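Local coordinates for protein pyruvate kinase (Toxoplasma gondii, PDB 3GG8) that catalyses the last step of glycolysis, the transfer of a phosphate group from phosphoenolpyruvate to ADP to give pyruvate and ATP, at residues C[193-197]-C[198-202]; C[449-452]-C[453-456]. All coordinates share one frame; numbering follows the deposited sequence.

Interaction 1: residues C[193-197]-C[198-202]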
loop_
_atom_site.group_PDB
_atom_site.type_symbol
_atom_site.label_atom_id
_atom_site.label_comp_id
_atom_site.label_asym_id
_atom_site.label_seq_id
_atom_site.Cartn_x
_atom_site.Cartn_y
_atom_site.Cartn_z
ATOM N N MET C 193 18.824 -45.516 13.420
ATOM C CA MET C 193 19.431 -44.572 14.344
ATOM C C MET C 193 19.489 -43.183 13.718
ATOM O O MET C 193 19.662 -43.023 12.502
ATOM C CB MET C 193 20.833 -45.048 14.758
ATOM C CG MET C 193 20.813 -46.369 15.532
ATOM S SD MET C 193 22.441 -47.027 15.958
ATOM C CE MET C 193 23.100 -45.731 17.017
ATOM N N ASN C 194 19.319 -42.177 14.569
ATOM C CA ASN C 194 19.451 -40.800 14.156
ATOM C C ASN C 194 20.486 -40.081 14.994
ATOM O O ASN C 194 20.644 -40.359 16.196
ATOM C CB ASN C 194 18.096 -40.094 14.223
ATOM C CG ASN C 194 17.100 -40.671 13.225
ATOM O OD1 ASN C 194 16.513 -41.719 13.467
ATOM N ND2 ASN C 194 16.929 -39.998 12.094
ATOM N N LEU C 195 21.180 -39.150 14.347
ATOM C CA LEU C 195 22.239 -38.370 14.985
ATOM C C LEU C 195 21.940 -36.866 14.943
ATOM O O LEU C 195 22.565 -36.147 14.168
ATOM C CB LEU C 195 23.554 -38.665 14.269
ATOM C CG LEU C 195 24.537 -39.723 14.764
ATOM C CD1 LEU C 195 23.919 -40.923 15.492
ATOM C CD2 LEU C 195 25.475 -40.149 13.617
ATOM N N PRO C 196 20.977 -36.391 15.763
ATOM C CA PRO C 196 20.573 -34.977 15.782
ATOM C C PRO C 196 21.761 -33.998 15.834
ATOM O O PRO C 196 22.643 -34.164 16.676
ATOM C CB PRO C 196 19.753 -34.870 17.076
ATOM C CG PRO C 196 19.193 -36.230 17.275
ATOM C CD PRO C 196 20.201 -37.199 16.726
ATOM N N ASN C 197 21.795 -33.017 14.925
ATOM C CA ASN C 197 22.838 -31.978 14.918
ATOM C C ASN C 197 24.249 -32.516 14.569
ATOM O O ASN C 197 25.259 -31.862 14.860
ATOM C CB ASN C 197 22.860 -31.248 16.276
ATOM C CG ASN C 197 23.131 -29.754 16.156
ATOM O OD1 ASN C 197 23.020 -29.150 15.081
ATOM N ND2 ASN C 197 23.472 -29.141 17.284
ATOM N N VAL C 198 24.308 -33.698 13.945
ATOM C CA VAL C 198 25.590 -34.303 13.533
ATOM C C VAL C 198 25.547 -34.731 12.059
ATOM O O VAL C 198 24.637 -35.449 11.635
ATOM C CB VAL C 198 25.969 -35.525 14.433
ATOM C CG1 VAL C 198 27.193 -36.255 13.888
ATOM C CG2 VAL C 198 26.230 -35.095 15.854
ATOM N N LYS C 199 26.525 -34.283 11.277
ATOM C CA LYS C 199 26.638 -34.689 9.882
ATOM C C LYS C 199 26.979 -36.190 9.764
ATOM O O LYS C 199 27.885 -36.683 10.429
ATOM C CB LYS C 199 27.671 -33.803 9.157
ATOM C CG LYS C 199 28.191 -34.385 7.849
ATOM C CD LYS C 199 28.586 -33.325 6.822
ATOM C CE LYS C 199 28.467 -33.909 5.413
ATOM N NZ LYS C 199 28.419 -32.876 4.327
ATOM N N VAL C 200 26.245 -36.912 8.928
ATOM C CA VAL C 200 26.506 -38.339 8.726
ATOM C C VAL C 200 27.551 -38.511 7.625
ATOM O O VAL C 200 27.333 -38.081 6.497
ATOM C CB VAL C 200 25.218 -39.139 8.416
ATOM C CG1 VAL C 200 25.533 -40.614 8.218
ATOM C CG2 VAL C 200 24.194 -38.959 9.549
ATOM N N GLN C 201 28.684 -39.124 7.969
ATOM C CA GLN C 201 29.818 -39.254 7.053
ATOM C C GLN C 201 29.672 -40.462 6.138
ATOM O O GLN C 201 30.588 -41.280 6.004
ATOM C CB GLN C 201 31.145 -39.337 7.819
ATOM C CG GLN C 201 31.525 -38.079 8.598
ATOM C CD GLN C 201 32.770 -38.284 9.467
ATOM O OE1 GLN C 201 33.765 -38.894 9.033
ATOM N NE2 GLN C 201 32.723 -37.771 10.697
ATOM N N LEU C 202 28.518 -40.546 5.491
ATOM C CA LEU C 202 28.212 -41.605 4.540
ATOM C C LEU C 202 27.769 -40.965 3.236
ATOM O O LEU C 202 27.108 -39.916 3.256
ATOM C CB LEU C 202 27.085 -42.496 5.084
ATOM C CG LEU C 202 27.355 -43.269 6.376
ATOM C CD1 LEU C 202 26.121 -44.030 6.768
ATOM C CD2 LEU C 202 28.573 -44.204 6.239
#
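A type II beta turn runs from Leu195 to Val198, where the chain leaves edge strand 193-194 of the mixed sheet of the pyruvate kinase B domain and starts back toward the barrel. It is closed by one hydrogen bond, from Val198 N to Leu195 O at 3.0 Å. This bond is bent at the hydrogen (138°), and the donor lies 28° out of the plane of the carbonyl group. Pro196 and Asn197 take the two corners, each suited to its place. The proline ring fixes phi near the value that the first corner needs, and asparagine tolerates the positive phi of the second corner better than most residues with a side chain.

Beneath the turn the side chains are apolar. Leu195 is buried against Ile158 of strand 157-160, and its CB meets Val198 CB at 4.0 Å, so the residues that flank the corners pack on each other as well as sharing the bond. Asn197 lies on the exposed side, near Val259 of helix 259-263. Past the turn, Val200 O accepts a hydrogen bond from Gln231 NE2, while one of its methyls lies near Leu195. With CG1 of Val200 anti to the backbone N (chi1 -180°), the other methyl, CG2, is the one that approaches Leu195 CD2, at a loose 4.4 Å.

Interaction 2: residues C[449-452]-C[453-456]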
loop_
_atom_site.group_PDB
_atom_site.type_symbol
_atom_site.label_atom_id
_atom_site.label_comp_id
_atom_site.label_asym_id
_atom_site.label_seq_id
_atom_site.Cartn_x
_atom_site.Cartn_y
_atom_site.Cartn_z
ATOM N N GLN C 449 3.487 -31.969 -13.615
ATOM C CA GLN C 449 2.482 -32.659 -12.803
ATOM C C GLN C 449 2.715 -32.379 -11.321
ATOM O O GLN C 449 1.939 -32.783 -10.466
ATOM C CB GLN C 449 2.524 -34.165 -13.066
ATOM C CG GLN C 449 2.246 -34.546 -14.516
ATOM C CD GLN C 449 0.895 -34.067 -15.000
ATOM O OE1 GLN C 449 -0.131 -34.261 -14.334
ATOM N NE2 GLN C 449 0.881 -33.459 -16.179
ATOM N N VAL C 450 3.785 -31.638 -11.062
ATOM C CA VAL C 450 4.283 -31.350 -9.728
ATOM C C VAL C 450 4.027 -29.865 -9.329
ATOM O O VAL C 450 4.386 -29.428 -8.232
ATOM C CB VAL C 450 5.779 -31.838 -9.706
ATOM C CG1 VAL C 450 6.744 -30.781 -9.382
ATOM C CG2 VAL C 450 5.955 -33.132 -8.893
ATOM N N ILE C 451 3.356 -29.124 -10.221
ATOM C CA ILE C 451 3.103 -27.683 -10.075
ATOM C C ILE C 451 1.630 -27.420 -9.660
ATOM O O ILE C 451 0.711 -27.744 -10.410
ATOM C CB ILE C 451 3.404 -26.893 -11.413
ATOM C CG1 ILE C 451 4.783 -27.232 -12.010
ATOM C CG2 ILE C 451 3.305 -25.374 -11.209
ATOM C CD1 ILE C 451 5.972 -27.034 -11.049
ATOM N N ARG C 452 1.416 -26.827 -8.474
ATOM C CA ARG C 452 0.070 -26.451 -8.036
ATOM C C ARG C 452 -0.616 -25.499 -9.026
ATOM O O ARG C 452 -0.036 -24.507 -9.448
ATOM C CB ARG C 452 0.077 -25.821 -6.634
ATOM C CG ARG C 452 -1.316 -25.734 -6.032
ATOM C CD ARG C 452 -1.549 -24.576 -5.071
ATOM N NE ARG C 452 -1.022 -24.855 -3.755
ATOM C CZ ARG C 452 -1.414 -24.276 -2.622
ATOM N NH1 ARG C 452 -2.381 -23.369 -2.588
ATOM N NH2 ARG C 452 -0.827 -24.632 -1.506
ATOM N N GLY C 453 -1.848 -25.820 -9.400
ATOM C CA GLY C 453 -2.681 -24.910 -10.155
ATOM C C GLY C 453 -2.612 -25.154 -11.642
ATOM O O GLY C 453 -3.345 -24.525 -12.412
ATOM N N VAL C 454 -1.709 -26.047 -12.037
ATOM C CA VAL C 454 -1.498 -26.397 -13.434
ATOM C C VAL C 454 -2.164 -27.725 -13.780
ATOM O O VAL C 454 -2.018 -28.693 -13.051
ATOM C CB VAL C 454 0.033 -26.454 -13.773
ATOM C CG1 VAL C 454 0.285 -26.976 -15.198
ATOM C CG2 VAL C 454 0.653 -25.083 -13.622
ATOM N N THR C 455 -2.945 -27.747 -14.866
ATOM C CA THR C 455 -3.200 -28.999 -15.571
ATOM C C THR C 455 -2.581 -28.900 -16.967
ATOM O O THR C 455 -2.156 -27.839 -17.409
ATOM C CB THR C 455 -4.683 -29.427 -15.639
ATOM O OG1 THR C 455 -5.380 -28.630 -16.599
ATOM C CG2 THR C 455 -5.362 -29.346 -14.267
ATOM N N THR C 456 -2.533 -30.013 -17.663
ATOM C CA THR C 456 -1.594 -30.141 -18.738
ATOM C C THR C 456 -2.331 -30.674 -19.959
ATOM O O THR C 456 -3.276 -31.430 -19.814
ATOM C CB THR C 456 -0.433 -31.021 -18.214
ATOM O OG1 THR C 456 0.804 -30.282 -18.215
ATOM C CG2 THR C 456 -0.332 -32.340 -18.899
#
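Between Ile451 and Val454 the backbone folds through a type II beta turn that reverses the chain, the end-to-end directions of 449-452 and 453-456 lying 157° apart. Val454 N reaches back to Ile451 O at 3.4 Å, a weak hydrogen bond although fairly straight at the hydrogen. Gly453 takes the second corner with a positive phi of 95°, which glycine, lacking a side chain, adopts without strain.

Ile451 and Val454 flank the corners, and their branched side chains run alongside each other in the same direction. The touch is methyl to methyl, Ile451 CG2 to Val454 CG2 at 3.6 Å. In Ile451, chi1 of -50° sets CG2 anti to the backbone N and leaves CG1 to lead away from the turn. Farther along, Gln449 and Thr456 meet nearly perpendicular: the Gln449 chain bends at chi2 and carries its amide over to the methyl of Thr456, NE2 to CG2 being 3.2 Å. That is a tight approach and not a polar bond; Gln449 NE2 is satisfied by Ile445 O in helix 442-447. Arg452 extends the other way, and its NH2 donates to the carbonyl oxygens of Val337 and Thr341.

The turn thus joins the 3-10 end that follows helix 442-447 to edge strand 454-458 of the C-terminal alpha/beta domain. Ile451 and Val454 both rest on Ala427 of helix 421-427, and Val454 also packs on Ile435 and Ala437 of the parallel neighbour strand 435-439.

Overall arrangement
From the N terminus the chain first builds barrel strands 39-43, 62-68 and 97-101, then leaves for the mixed sheet of the B domain. Interaction 1 closes its short loop at the end of that excursion, just after strand 193-194 and ahead of helix 207-217 and the remaining barrel strands. Interaction 2 comes much later, in the alpha/beta domain, between helix 442-447 and strand 454-458. The two lie in series, neither nested nor crossed. Their centres are about 35 Å apart, on opposite sides of the chain's centre, and they do not touch. Each is local: one links the B-domain sheet to the barrel, while the other ties a helix to an edge strand, with Arg452 reaching the barrel-domain segment 337-342.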